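Local coordinates for possible metal-dependent hydrolase (Veillonella parvula, PDB 3RPC), which probably works as a metal-dependent hydrolase of the metallo-beta-lactamase superfamily, holding two zinc ions in a site built from histidine and aspartate side chains, at residues D27-P32 / H77-A82; H9-T14 / V52-S57; T66-T71 / L90-Q95; M189-A194 / V225-V230; T81-I86 / Q106-V111. One frame throughout, in Å; residues are numbered along the deposited sequence.

Contact 1. Residues D27-P32 / H77-A82; sequences DPFLAP and HWDDTA. With ZN (zinc ion), chain F.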
# COMPACT_ATOMS: atom_id res chain seq x y z
N ASP A 27 -17.64 -6.60 -7.22
CA ASP A 27 -18.18 -5.88 -6.06
C ASP A 27 -19.71 -5.85 -6.02
O ASP A 27 -20.31 -4.77 -6.02
CB ASP A 27 -17.59 -4.46 -6.01
CG ASP A 27 -16.12 -4.45 -5.61
OD1 ASP A 27 -15.52 -5.53 -5.49
OD2 ASP A 27 -15.55 -3.35 -5.45
N PRO A 28 -20.33 -7.03 -5.93
CA PRO A 28 -21.80 -7.11 -6.00
C PRO A 28 -22.50 -6.64 -4.72
O PRO A 28 -22.39 -7.27 -3.66
CB PRO A 28 -22.04 -8.61 -6.21
CG PRO A 28 -20.90 -9.25 -5.49
CD PRO A 28 -19.72 -8.37 -5.81
N PHE A 29 -23.22 -5.53 -4.86
CA PHE A 29 -24.08 -4.96 -3.83
C PHE A 29 -25.44 -4.98 -4.48
O PHE A 29 -25.74 -4.15 -5.34
CB PHE A 29 -23.59 -3.53 -3.55
CG PHE A 29 -24.56 -2.65 -2.80
CD1 PHE A 29 -25.30 -3.12 -1.73
CD2 PHE A 29 -24.67 -1.30 -3.14
CE1 PHE A 29 -26.18 -2.28 -1.04
CE2 PHE A 29 -25.53 -0.46 -2.44
CZ PHE A 29 -26.28 -0.94 -1.39
N LEU A 30 -26.25 -5.97 -4.12
CA LEU A 30 -27.41 -6.33 -4.95
C LEU A 30 -28.78 -6.03 -4.32
O LEU A 30 -29.81 -6.39 -4.89
CB LEU A 30 -27.32 -7.80 -5.39
CG LEU A 30 -26.01 -8.19 -6.09
CD1 LEU A 30 -26.03 -9.65 -6.55
CD2 LEU A 30 -25.74 -7.25 -7.27
N ALA A 31 -28.80 -5.38 -3.17
CA ALA A 31 -30.05 -5.15 -2.43
C ALA A 31 -31.09 -4.37 -3.24
O ALA A 31 -30.74 -3.50 -4.04
CB ALA A 31 -29.76 -4.42 -1.12
N PRO A 32 -32.37 -4.67 -3.02
CA PRO A 32 -33.41 -3.83 -3.64
C PRO A 32 -33.33 -2.38 -3.16
O PRO A 32 -32.77 -2.10 -2.11
CB PRO A 32 -34.72 -4.48 -3.17
CG PRO A 32 -34.34 -5.90 -2.83
CD PRO A 32 -32.93 -5.82 -2.29
N HIS A 77 -20.24 -2.93 -1.59
CA HIS A 77 -19.46 -3.78 -2.49
C HIS A 77 -19.71 -5.28 -2.28
O HIS A 77 -19.24 -6.10 -3.06
CB HIS A 77 -17.97 -3.47 -2.32
CG HIS A 77 -17.64 -2.06 -2.66
ND1 HIS A 77 -17.02 -1.70 -3.84
CD2 HIS A 77 -17.90 -0.90 -2.01
CE1 HIS A 77 -16.90 -0.39 -3.89
NE2 HIS A 77 -17.42 0.12 -2.79
N TRP A 78 -20.44 -5.62 -1.22
CA TRP A 78 -20.65 -7.01 -0.84
C TRP A 78 -21.76 -7.04 0.19
O TRP A 78 -21.57 -6.60 1.33
CB TRP A 78 -19.37 -7.62 -0.25
CG TRP A 78 -19.48 -9.08 0.11
CD1 TRP A 78 -19.48 -9.62 1.36
CD2 TRP A 78 -19.61 -10.18 -0.80
NE1 TRP A 78 -19.61 -10.99 1.29
CE2 TRP A 78 -19.69 -11.36 -0.03
CE3 TRP A 78 -19.68 -10.27 -2.19
CZ2 TRP A 78 -19.83 -12.62 -0.61
CZ3 TRP A 78 -19.82 -11.52 -2.77
CH2 TRP A 78 -19.89 -12.68 -1.98
N ASP A 79 -22.94 -7.51 -0.20
CA ASP A 79 -24.07 -7.43 0.72
C ASP A 79 -24.80 -8.76 0.90
O ASP A 79 -24.49 -9.74 0.21
CB ASP A 79 -25.05 -6.30 0.32
CG ASP A 79 -25.87 -6.62 -0.91
OD1 ASP A 79 -25.43 -7.44 -1.76
OD2 ASP A 79 -26.96 -6.02 -1.04
N ASP A 80 -25.74 -8.79 1.83
CA ASP A 80 -26.51 -10.00 2.11
C ASP A 80 -27.20 -10.54 0.87
O ASP A 80 -27.23 -11.75 0.65
CB ASP A 80 -27.53 -9.75 3.22
CG ASP A 80 -26.91 -9.78 4.60
OD1 ASP A 80 -25.77 -10.28 4.73
OD2 ASP A 80 -27.57 -9.33 5.56
N THR A 81 -27.73 -9.65 0.04
CA THR A 81 -28.40 -10.10 -1.17
C THR A 81 -27.43 -10.85 -2.07
O THR A 81 -27.75 -11.91 -2.59
CB THR A 81 -29.03 -8.93 -1.94
OG1 THR A 81 -29.96 -8.25 -1.09
CG2 THR A 81 -29.74 -9.45 -3.18
N ALA A 82 -26.22 -10.31 -2.22
CA ALA A 82 -25.20 -11.00 -2.99
C ALA A 82 -24.85 -12.35 -2.36
O ALA A 82 -24.77 -13.35 -3.05
CB ALA A 82 -23.95 -10.13 -3.10
ZN ZN F . -17.56 2.16 -1.97
O HOH W 1 -17.53 1.58 0.26
O HOH W 2 -17.52 4.49 -0.89
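Pro-28 fits its ring into the hollow between Trp-78 and Ala-82. CG lies at the edge of the indole, near its plane, 3.7 Å from Trp-78 CE3, and the two side chains run side by side in the same direction; CB of Pro-28 meets the methyl of Ala-82. Two residues on, Leu-30 straddles the start of helix 80-85: its CB packs on Thr-81 CG2, while CD1 reaches Ala-82 CA at 3.9 Å. The converse bump is Asp-79. Its carboxylate stands at 79° to the Phe-29 ring, with CG in the ring plane at the edge, and it receives the amides of Leu-30 and Ala-31. OD1 accepts from Leu-30 N (2.9 Å, 171°) and, from the opposite face of the carboxylate, from Ala-82 N at 3.0 Å, the N-cap bond of the helix; OD2 has a weak bond from Ala-31 N. One aspartate thus fixes both the helix start and the loop. At the other end, His-77 ND1 donates to Asp-27 OD2 (2.7 Å), which lies near the imidazole plane, although the donor stands above the carboxylate plane. Thr-71 OG1 also bonds to OD2. With ND1 so occupied, NE2 is left to bind zinc at 2.2 Å, in a site completed by Asp-76, Asp-168 and His-226. This His-carboxylate pair would hold the ring's rotation and probably makes NE2 a stronger donor to the metal.

Contact 2. Residues H9-T14 / V52-S57; sequences HIRNAT and VDLPLS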
# COMPACT_ATOMS: atom_id res chain seq x y z
N HIS A 9 -21.90 -2.08 -16.91
CA HIS A 9 -22.11 -1.49 -15.61
C HIS A 9 -23.44 -1.95 -15.02
O HIS A 9 -24.43 -2.04 -15.74
CB HIS A 9 -22.07 0.03 -15.64
CG HIS A 9 -21.99 0.60 -14.26
ND1 HIS A 9 -21.03 0.19 -13.37
CD2 HIS A 9 -22.79 1.47 -13.60
CE1 HIS A 9 -21.22 0.80 -12.22
NE2 HIS A 9 -22.28 1.58 -12.33
N ILE A 10 -23.46 -2.26 -13.72
CA ILE A 10 -24.71 -2.68 -13.08
C ILE A 10 -25.27 -1.57 -12.18
O ILE A 10 -26.30 -0.98 -12.50
CB ILE A 10 -24.55 -4.02 -12.31
CG1 ILE A 10 -24.08 -5.13 -13.25
CG2 ILE A 10 -25.88 -4.42 -11.64
CD1 ILE A 10 -25.02 -5.40 -14.41
N ARG A 11 -24.57 -1.25 -11.10
CA ARG A 11 -25.07 -0.24 -10.17
C ARG A 11 -23.99 0.05 -9.13
O ARG A 11 -23.43 -0.88 -8.59
CB ARG A 11 -26.35 -0.71 -9.48
CG ARG A 11 -27.03 0.40 -8.64
CD ARG A 11 -28.25 -0.13 -7.87
NE ARG A 11 -27.88 -1.19 -6.94
CZ ARG A 11 -28.75 -1.90 -6.22
NH1 ARG A 11 -30.05 -1.66 -6.31
NH2 ARG A 11 -28.31 -2.86 -5.41
N ASN A 12 -23.74 1.33 -8.86
CA ASN A 12 -22.66 1.76 -7.96
C ASN A 12 -21.30 1.27 -8.47
O ASN A 12 -20.87 1.69 -9.54
CB ASN A 12 -22.92 1.32 -6.51
CG ASN A 12 -22.11 2.13 -5.50
OD1 ASN A 12 -22.01 3.36 -5.61
ND2 ASN A 12 -21.54 1.45 -4.52
N ALA A 13 -20.64 0.38 -7.73
CA ALA A 13 -19.37 -0.20 -8.19
C ALA A 13 -19.55 -1.62 -8.73
O ALA A 13 -18.58 -2.29 -9.08
CB ALA A 13 -18.33 -0.21 -7.06
N THR A 14 -20.80 -2.07 -8.82
CA THR A 14 -21.07 -3.42 -9.30
C THR A 14 -21.10 -3.42 -10.81
O THR A 14 -21.78 -2.61 -11.42
CB THR A 14 -22.43 -3.94 -8.77
OG1 THR A 14 -22.45 -3.86 -7.34
CG2 THR A 14 -22.68 -5.39 -9.21
N VAL A 52 -31.67 3.40 -6.23
CA VAL A 52 -32.34 2.88 -7.42
C VAL A 52 -32.27 1.37 -7.36
O VAL A 52 -31.38 0.81 -6.73
CB VAL A 52 -31.68 3.37 -8.73
CG1 VAL A 52 -31.78 4.88 -8.84
CG2 VAL A 52 -30.22 2.94 -8.79
N ASP A 53 -33.24 0.72 -8.00
CA ASP A 53 -33.25 -0.73 -8.14
C ASP A 53 -32.21 -1.15 -9.16
O ASP A 53 -31.71 -0.33 -9.93
CB ASP A 53 -34.64 -1.22 -8.56
CG ASP A 53 -35.59 -1.35 -7.39
OD1 ASP A 53 -35.27 -2.10 -6.43
OD2 ASP A 53 -36.66 -0.69 -7.41
N LEU A 54 -31.88 -2.44 -9.19
CA LEU A 54 -30.99 -2.96 -10.21
C LEU A 54 -31.61 -2.76 -11.59
O LEU A 54 -32.84 -2.74 -11.73
CB LEU A 54 -30.74 -4.45 -9.98
CG LEU A 54 -29.97 -4.87 -8.73
CD1 LEU A 54 -30.04 -6.39 -8.54
CD2 LEU A 54 -28.51 -4.39 -8.77
N PRO A 55 -30.77 -2.61 -12.62
CA PRO A 55 -31.26 -2.37 -13.98
C PRO A 55 -31.63 -3.64 -14.74
O PRO A 55 -32.10 -3.55 -15.88
CB PRO A 55 -30.05 -1.71 -14.66
CG PRO A 55 -28.88 -2.37 -13.98
CD PRO A 55 -29.30 -2.48 -12.53
N LEU A 56 -31.43 -4.80 -14.13
CA LEU A 56 -31.79 -6.06 -14.77
C LEU A 56 -32.22 -7.07 -13.72
O LEU A 56 -31.97 -6.90 -12.53
CB LEU A 56 -30.61 -6.59 -15.59
CG LEU A 56 -29.39 -7.16 -14.88
CD1 LEU A 56 -28.38 -7.65 -15.91
CD2 LEU A 56 -28.74 -6.15 -13.93
N SER A 57 -32.90 -8.12 -14.17
CA SER A 57 -33.33 -9.19 -13.28
C SER A 57 -32.14 -9.95 -12.72
O SER A 57 -31.06 -9.99 -13.34
CB SER A 57 -34.25 -10.17 -14.02
OG SER A 57 -33.49 -10.92 -14.94
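The guanidinium of Arg-11 carries Leu-54 CD2 over the centre of one face, 3.5 Å above the plane, while Val-52 O sits at its edge; Phe-29 makes a cation-pi contact from the opposite side. Arg-11 belongs to a classic beta bulge in which Ile-10 N and Arg-11 N both bond to Thr-14 O; a type II' turn from Arg-11 to Thr-14 closes the hairpin between strands 6-11 and 14-19. The arginine chain is extended to CD and then bends (chi3 61°). Its aliphatic part runs antiparallel to the Val-52 side chain, CD lying 3.8 Å from Val-52 CG2. NH1 donates to an in-plane lone pair of Val-52 O at 2.8 Å, though the bond is bent (137°). NH2 is taken by the carbonyls of Phe-29 and Ala-31, so the same cation ties two parts of the 27-57 loop to the bulge. Next to the arginine, Ile-10 crosses Pro-55 and Leu-56 at about a right angle: CG2 rests against Pro-55 CD, and Ile-10 CD1 meets Leu-56 CD2 at 3.8 Å.

Contact 3. Residues T66-T71 / L90-Q95; sequences TAVVVT and LPIFVQ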
# COMPACT_ATOMS: atom_id res chain seq x y z
N THR A 66 -18.59 -16.18 -14.29
CA THR A 66 -17.56 -17.21 -14.15
C THR A 66 -16.86 -17.13 -12.80
O THR A 66 -16.38 -18.13 -12.26
CB THR A 66 -16.43 -17.01 -15.20
OG1 THR A 66 -16.99 -16.64 -16.46
CG2 THR A 66 -15.61 -18.29 -15.35
N ALA A 67 -16.76 -15.91 -12.27
CA ALA A 67 -16.06 -15.68 -11.02
C ALA A 67 -16.48 -14.35 -10.46
O ALA A 67 -17.08 -13.54 -11.16
CB ALA A 67 -14.54 -15.71 -11.23
N VAL A 68 -16.20 -14.14 -9.18
CA VAL A 68 -16.54 -12.89 -8.52
C VAL A 68 -15.26 -12.25 -8.00
O VAL A 68 -14.35 -12.95 -7.54
CB VAL A 68 -17.51 -13.13 -7.35
CG1 VAL A 68 -17.98 -11.83 -6.76
CG2 VAL A 68 -18.72 -13.94 -7.81
N VAL A 69 -15.17 -10.93 -8.11
CA VAL A 69 -14.04 -10.18 -7.55
C VAL A 69 -14.62 -9.24 -6.52
O VAL A 69 -15.51 -8.45 -6.82
CB VAL A 69 -13.31 -9.36 -8.63
CG1 VAL A 69 -12.27 -8.43 -7.99
CG2 VAL A 69 -12.66 -10.29 -9.64
N VAL A 70 -14.13 -9.34 -5.28
CA VAL A 70 -14.62 -8.53 -4.18
C VAL A 70 -13.44 -7.72 -3.66
O VAL A 70 -12.54 -8.26 -3.00
CB VAL A 70 -15.20 -9.42 -3.07
CG1 VAL A 70 -15.78 -8.58 -1.94
CG2 VAL A 70 -16.28 -10.34 -3.65
N THR A 71 -13.42 -6.42 -3.97
CA THR A 71 -12.25 -5.60 -3.63
C THR A 71 -12.14 -5.34 -2.13
O THR A 71 -11.04 -5.10 -1.61
CB THR A 71 -12.23 -4.26 -4.38
OG1 THR A 71 -13.37 -3.46 -3.99
CG2 THR A 71 -12.22 -4.48 -5.88
N LEU A 90 -18.87 -20.63 -7.05
CA LEU A 90 -18.10 -19.74 -7.93
C LEU A 90 -16.84 -19.27 -7.24
O LEU A 90 -16.86 -18.95 -6.05
CB LEU A 90 -18.92 -18.52 -8.32
CG LEU A 90 -20.03 -18.75 -9.35
CD1 LEU A 90 -20.84 -17.48 -9.54
CD2 LEU A 90 -19.41 -19.22 -10.67
N PRO A 91 -15.72 -19.23 -7.98
CA PRO A 91 -14.50 -18.66 -7.40
C PRO A 91 -14.72 -17.19 -7.01
O PRO A 91 -15.25 -16.42 -7.81
CB PRO A 91 -13.49 -18.74 -8.55
CG PRO A 91 -14.02 -19.83 -9.43
CD PRO A 91 -15.51 -19.70 -9.35
N ILE A 92 -14.30 -16.83 -5.80
CA ILE A 92 -14.39 -15.47 -5.29
C ILE A 92 -12.98 -14.98 -5.01
O ILE A 92 -12.28 -15.57 -4.21
CB ILE A 92 -15.18 -15.40 -3.97
CG1 ILE A 92 -16.43 -16.29 -4.01
CG2 ILE A 92 -15.52 -13.95 -3.62
CD1 ILE A 92 -17.45 -15.91 -5.09
N PHE A 93 -12.58 -13.89 -5.66
CA PHE A 93 -11.25 -13.33 -5.48
C PHE A 93 -11.34 -12.21 -4.46
O PHE A 93 -12.21 -11.35 -4.57
CB PHE A 93 -10.72 -12.80 -6.82
CG PHE A 93 -10.39 -13.90 -7.79
CD1 PHE A 93 -9.14 -14.49 -7.77
CD2 PHE A 93 -11.32 -14.32 -8.72
CE1 PHE A 93 -8.83 -15.52 -8.65
CE2 PHE A 93 -11.02 -15.35 -9.61
CZ PHE A 93 -9.77 -15.94 -9.58
N VAL A 94 -10.46 -12.24 -3.47
CA VAL A 94 -10.51 -11.28 -2.37
C VAL A 94 -9.12 -10.72 -2.08
O VAL A 94 -8.12 -11.19 -2.62
CB VAL A 94 -11.09 -11.94 -1.09
CG1 VAL A 94 -12.49 -12.48 -1.36
CG2 VAL A 94 -10.16 -13.05 -0.58
N GLN A 95 -9.05 -9.70 -1.23
CA GLN A 95 -7.80 -8.96 -1.02
C GLN A 95 -6.88 -9.48 0.08
O GLN A 95 -5.69 -9.20 0.08
CB GLN A 95 -8.09 -7.47 -0.74
CG GLN A 95 -8.69 -7.23 0.63
CD GLN A 95 -8.98 -5.77 0.93
OE1 GLN A 95 -8.29 -4.87 0.44
NE2 GLN A 95 -9.99 -5.53 1.75
O HOH W 3 -11.60 -8.75 -0.46
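Strands 67-69 and 92-94 run parallel, their short axes 4.6 Å apart and inclined by 20°, and three near-straight backbone bonds join them: Val-68 N to Pro-91 O (2.8 Å), Phe-93 N to Val-68 O (2.7 Å) and Val-70 N to Phe-93 O (2.9 Å). Beyond the last of these, a water bridges Val-70 O and Gln-95 N where the backbones spread. On one face Val-68 and Ile-92 project together as neighbours, and Ile-92 CD1 reaches both CB and CG2 of Val-68 at 3.6 Å. The other branch of this isoleucine, CG2, meets Val-70 CG2 at 3.7 Å. On the opposite face, Phe-93 turns its ring edge to Ala-67, CE2 lying 3.9 Å from Ala-67 CB with that methyl in the ring plane; Phe-120 meets the same ring edge-to-face. Helix 80-85 connects the two strands, so the pairing is that of a beta-alpha-beta crossover in one sheet of the metallo-beta-lactamase fold.

Contact 4. Residues M189-A194 / V225-V230; sequences MNTGYA and VHMDTV. With ZN (zinc ion), chain F.
Asn-190 and His-226 make the dense part of this contact, two side chains on neighbouring parallel backbones. CB of Asn-190 lies 3.5 Å from His-226 CB, and its CG is equally near His-226 CD2, with amide and imidazole planes 57° apart. OD1 sits in the plane of the imidazole at its edge and touches Val-225 CG2 at 3.3 Å, while ND2 has a weak hydrogen bond to zinc ligand Asp-168. Two straight backbone bonds set this spacing, Val-225 N to Met-189 O and Thr-191 N to Val-225 O. Gly-192 adds a close approach, CA lying 3.4 Å from His-226 O as a CA-H...O contact, which the absence of a side chain allows. Toward selenomethionine Met-227 fewer atoms meet: its bent end (chi3 -78°) brings CE to 3.3 Å from Thr-191 OG1, a buried hydroxyl without a polar partner in the model. Beyond it the segments part: Asp-228 and Tyr-193, both partly exposed, do not meet. On the metal side, His-226 NE2 binds zinc at 2.3 Å, beside two waters. The ring, placed by the loop after strand 221-225, forms with Asp-76, His-77 and Asp-168 one half of the dinuclear zinc site characteristic of metallo-beta-lactamase-fold hydrolases.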
# COMPACT_ATOMS: atom_id res chain seq x y z
N MSE A 189 -12.96 3.78 -12.60
CA MSE A 189 -12.73 4.63 -11.43
C MSE A 189 -14.00 4.87 -10.63
O MSE A 189 -15.07 5.08 -11.21
CB MSE A 189 -12.23 6.01 -11.88
CG MSE A 189 -11.06 6.00 -12.84
SE MSE A 189 -10.68 7.84 -13.40
CE MSE A 189 -10.26 8.63 -11.66
N ASN A 190 -13.88 4.84 -9.31
CA ASN A 190 -14.99 5.14 -8.41
C ASN A 190 -14.98 6.63 -8.09
O ASN A 190 -14.17 7.09 -7.28
CB ASN A 190 -14.86 4.30 -7.14
CG ASN A 190 -15.11 2.82 -7.41
OD1 ASN A 190 -15.71 2.47 -8.43
ND2 ASN A 190 -14.66 1.95 -6.50
N THR A 191 -15.86 7.38 -8.74
CA THR A 191 -15.75 8.84 -8.75
C THR A 191 -16.91 9.56 -8.08
O THR A 191 -17.11 10.76 -8.31
CB THR A 191 -15.59 9.37 -10.19
OG1 THR A 191 -16.77 9.08 -10.96
CG2 THR A 191 -14.39 8.74 -10.87
N GLY A 192 -17.64 8.85 -7.23
CA GLY A 192 -18.77 9.43 -6.54
C GLY A 192 -18.43 10.37 -5.39
O GLY A 192 -19.33 10.98 -4.81
N TYR A 193 -17.15 10.50 -5.05
CA TYR A 193 -16.72 11.47 -4.05
C TYR A 193 -17.54 11.34 -2.76
O TYR A 193 -18.16 12.30 -2.27
CB TYR A 193 -16.81 12.88 -4.63
CG TYR A 193 -15.92 13.92 -3.99
CD1 TYR A 193 -14.54 13.85 -4.12
CD2 TYR A 193 -16.46 15.00 -3.30
CE1 TYR A 193 -13.72 14.83 -3.56
CE2 TYR A 193 -15.66 15.98 -2.75
CZ TYR A 193 -14.30 15.89 -2.88
OH TYR A 193 -13.51 16.87 -2.31
N ALA A 194 -17.55 10.13 -2.21
CA ALA A 194 -18.22 9.85 -0.95
C ALA A 194 -17.61 10.69 0.17
O ALA A 194 -16.39 10.74 0.31
CB ALA A 194 -18.12 8.36 -0.64
N VAL A 225 -17.62 5.30 -12.42
CA VAL A 225 -18.73 4.61 -11.77
C VAL A 225 -18.82 4.97 -10.28
O VAL A 225 -18.24 5.97 -9.85
CB VAL A 225 -18.62 3.07 -11.96
CG1 VAL A 225 -18.66 2.72 -13.45
CG2 VAL A 225 -17.35 2.52 -11.31
N HIS A 226 -19.54 4.17 -9.50
CA HIS A 226 -19.72 4.40 -8.05
C HIS A 226 -20.55 5.66 -7.78
O HIS A 226 -20.28 6.42 -6.85
CB HIS A 226 -18.36 4.45 -7.33
CG HIS A 226 -18.43 4.09 -5.87
ND1 HIS A 226 -19.19 4.79 -4.96
CD2 HIS A 226 -17.81 3.11 -5.16
CE1 HIS A 226 -19.05 4.26 -3.76
NE2 HIS A 226 -18.22 3.24 -3.85
N MSE A 227 -21.60 5.86 -8.59
CA MSE A 227 -22.42 7.05 -8.45
C MSE A 227 -23.92 6.76 -8.40
O MSE A 227 -24.38 5.68 -8.79
CB MSE A 227 -22.13 8.02 -9.60
CG MSE A 227 -20.74 8.63 -9.49
SE MSE A 227 -20.20 9.74 -11.00
CE MSE A 227 -19.76 8.33 -12.26
N ASP A 228 -24.66 7.76 -7.91
CA ASP A 228 -26.12 7.78 -7.97
C ASP A 228 -26.75 6.55 -7.31
O ASP A 228 -27.83 6.11 -7.73
CB ASP A 228 -26.60 7.90 -9.42
CG ASP A 228 -26.09 9.15 -10.14
OD1 ASP A 228 -25.47 10.01 -9.51
OD2 ASP A 228 -26.32 9.25 -11.36
N THR A 229 -26.11 6.00 -6.28
CA THR A 229 -26.62 4.79 -5.63
C THR A 229 -26.61 4.88 -4.11
O THR A 229 -27.66 4.74 -3.47
CB THR A 229 -25.82 3.54 -6.07
OG1 THR A 229 -25.76 3.49 -7.50
CG2 THR A 229 -26.50 2.27 -5.54
N VAL A 230 -25.44 5.09 -3.52
CA VAL A 230 -25.36 5.21 -2.06
C VAL A 230 -25.62 6.66 -1.66
O VAL A 230 -25.62 7.56 -2.50
CB VAL A 230 -24.02 4.68 -1.47
CG1 VAL A 230 -23.88 3.17 -1.73
CG2 VAL A 230 -22.81 5.43 -2.00
ZN ZN F . -17.56 2.16 -1.97
O HOH W 1 -17.53 1.58 0.26
O HOH W 2 -17.52 4.49 -0.89

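Contact 5. Residues T81-I86 / Q106-V111; sequences TAINSI and QGFIDV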
# COMPACT_ATOMS: atom_id res chain seq x y z
N THR A 81 -27.73 -9.65 0.04
CA THR A 81 -28.40 -10.10 -1.17
C THR A 81 -27.43 -10.85 -2.07
O THR A 81 -27.75 -11.91 -2.59
CB THR A 81 -29.03 -8.93 -1.94
OG1 THR A 81 -29.96 -8.25 -1.09
CG2 THR A 81 -29.74 -9.45 -3.18
N ALA A 82 -26.22 -10.31 -2.22
CA ALA A 82 -25.20 -11.00 -2.99
C ALA A 82 -24.85 -12.35 -2.36
O ALA A 82 -24.77 -13.35 -3.05
CB ALA A 82 -23.95 -10.13 -3.10
N ILE A 83 -24.64 -12.35 -1.05
CA ILE A 83 -24.28 -13.59 -0.35
C ILE A 83 -25.31 -14.68 -0.61
O ILE A 83 -24.95 -15.85 -0.81
CB ILE A 83 -24.14 -13.34 1.16
CG1 ILE A 83 -22.87 -12.52 1.44
CG2 ILE A 83 -24.09 -14.67 1.93
CD1 ILE A 83 -22.95 -11.71 2.72
N ASN A 84 -26.58 -14.30 -0.63
CA ASN A 84 -27.66 -15.28 -0.73
C ASN A 84 -28.05 -15.64 -2.16
O ASN A 84 -28.84 -16.57 -2.38
CB ASN A 84 -28.89 -14.78 0.03
CG ASN A 84 -28.66 -14.72 1.53
OD1 ASN A 84 -27.94 -15.54 2.10
ND2 ASN A 84 -29.29 -13.75 2.18
N SER A 85 -27.51 -14.91 -3.13
CA SER A 85 -27.90 -15.07 -4.53
C SER A 85 -26.82 -15.73 -5.38
O SER A 85 -27.11 -16.49 -6.30
CB SER A 85 -28.26 -13.72 -5.15
OG SER A 85 -29.35 -13.11 -4.48
N ILE A 86 -25.56 -15.43 -5.08
CA ILE A 86 -24.44 -15.96 -5.86
C ILE A 86 -24.16 -17.43 -5.53
O ILE A 86 -24.02 -17.79 -4.37
CB ILE A 86 -23.17 -15.11 -5.62
CG1 ILE A 86 -23.44 -13.65 -5.99
CG2 ILE A 86 -21.99 -15.69 -6.39
CD1 ILE A 86 -22.36 -12.69 -5.52
N GLN A 106 -19.46 -17.41 5.07
CA GLN A 106 -20.75 -17.14 4.44
C GLN A 106 -21.14 -18.23 3.44
O GLN A 106 -22.15 -18.12 2.75
CB GLN A 106 -20.75 -15.74 3.81
CG GLN A 106 -20.65 -14.63 4.87
CD GLN A 106 -20.29 -13.26 4.31
OE1 GLN A 106 -19.81 -13.13 3.18
NE2 GLN A 106 -20.51 -12.22 5.11
N GLY A 107 -20.34 -19.30 3.38
CA GLY A 107 -20.72 -20.48 2.62
C GLY A 107 -19.99 -20.68 1.31
O GLY A 107 -20.20 -21.67 0.63
N PHE A 108 -19.13 -19.73 0.95
CA PHE A 108 -18.40 -19.84 -0.31
C PHE A 108 -17.19 -20.77 -0.18
O PHE A 108 -16.37 -20.62 0.72
CB PHE A 108 -18.03 -18.43 -0.82
CG PHE A 108 -19.25 -17.62 -1.20
CD1 PHE A 108 -19.76 -17.69 -2.49
CD2 PHE A 108 -19.92 -16.85 -0.26
CE1 PHE A 108 -20.91 -16.99 -2.83
CE2 PHE A 108 -21.07 -16.15 -0.60
CZ PHE A 108 -21.56 -16.22 -1.89
N ILE A 109 -17.11 -21.76 -1.06
CA ILE A 109 -16.16 -22.85 -0.88
C ILE A 109 -14.87 -22.69 -1.67
O ILE A 109 -13.92 -23.45 -1.48
CB ILE A 109 -16.78 -24.20 -1.26
CG1 ILE A 109 -17.10 -24.22 -2.76
CG2 ILE A 109 -18.03 -24.48 -0.44
CD1 ILE A 109 -17.52 -25.59 -3.28
N ASP A 110 -14.83 -21.70 -2.55
CA ASP A 110 -13.66 -21.46 -3.38
C ASP A 110 -13.30 -19.97 -3.36
O ASP A 110 -13.58 -19.24 -4.30
CB ASP A 110 -13.92 -21.94 -4.81
CG ASP A 110 -12.69 -21.88 -5.69
OD1 ASP A 110 -11.60 -21.53 -5.17
OD2 ASP A 110 -12.81 -22.19 -6.89
N VAL A 111 -12.69 -19.55 -2.26
CA VAL A 111 -12.30 -18.16 -2.07
C VAL A 111 -10.78 -18.05 -2.19
O VAL A 111 -10.05 -18.79 -1.54
CB VAL A 111 -12.78 -17.63 -0.71
CG1 VAL A 111 -12.44 -16.14 -0.56
CG2 VAL A 111 -14.29 -17.86 -0.56
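Phe-108 points its ring at helix 80-85 and the residue after it, meeting Ile-83 and Ile-86. Its CZ lies 3.6 Å from Ile-83 O and CE1 equally close to Ile-86 O, both approaches oblique to the ring. Ile-86 crosses the phenyl at about a right angle and brings CG2 to 3.9 Å from Phe-108 CE1; Ile-83 CG2 is 4.2 Å from Phe-108 CE2. The second pair is Ile-83 with Gln-106, again crossing at about a right angle: CD1 lies 3.5 Å from the amide atoms CD, OE1 and NE2 alike, and the shorter branch CG2 faces Gln-106 CB. No hydrogen bond spans the two segments, so they meet by van der Waals contact alone. What positions these groups lies one shell out. Gln-106 is extended beyond CG (chi2 165°), and its OE1 accepts from Trp-78 NE1, which steadies the amide against the isoleucine, while the same indole meets Phe-108 edge-to-face. Lys-88 NZ bonds to both Ile-83 O and Gln-106 O and so bridges the segments by their carbonyls. Within segment 81-86, Ser-85 OG donates to Thr-81 O at 2.8 Å, and Ala-82 O accepts from both Ser-85 N and Ile-86 N. Farther out, Phe-108 also touches Ile-92 of strand 92-94 and Ile-103 of helix 97-105, so its ring bridges helices 80-85 and 97-105 as the chain heads into edge strand 111-113.

Contacts 1, 3 and 5 form one neighbourhood: contacts 1 and 5 share Thr-81 and Ala-82 on helix 80-85, their centres about 10 Å apart, and contact 3 joins the strands before and after that helix. Contact 2 opens first along the chain, its segments alternating with those of contact 1, about 10 Å away by centres, and it belongs to the same sheet as contact 3 through strand 6-11. Contacts 3 and 5 open later, and contact 4 comes last, on the other sheet, about 24 Å from contact 5 by centres. Contacts 1 and 4 nonetheless meet at one zinc ion and its two waters, so the metal site lies where loops from the two sheets come together.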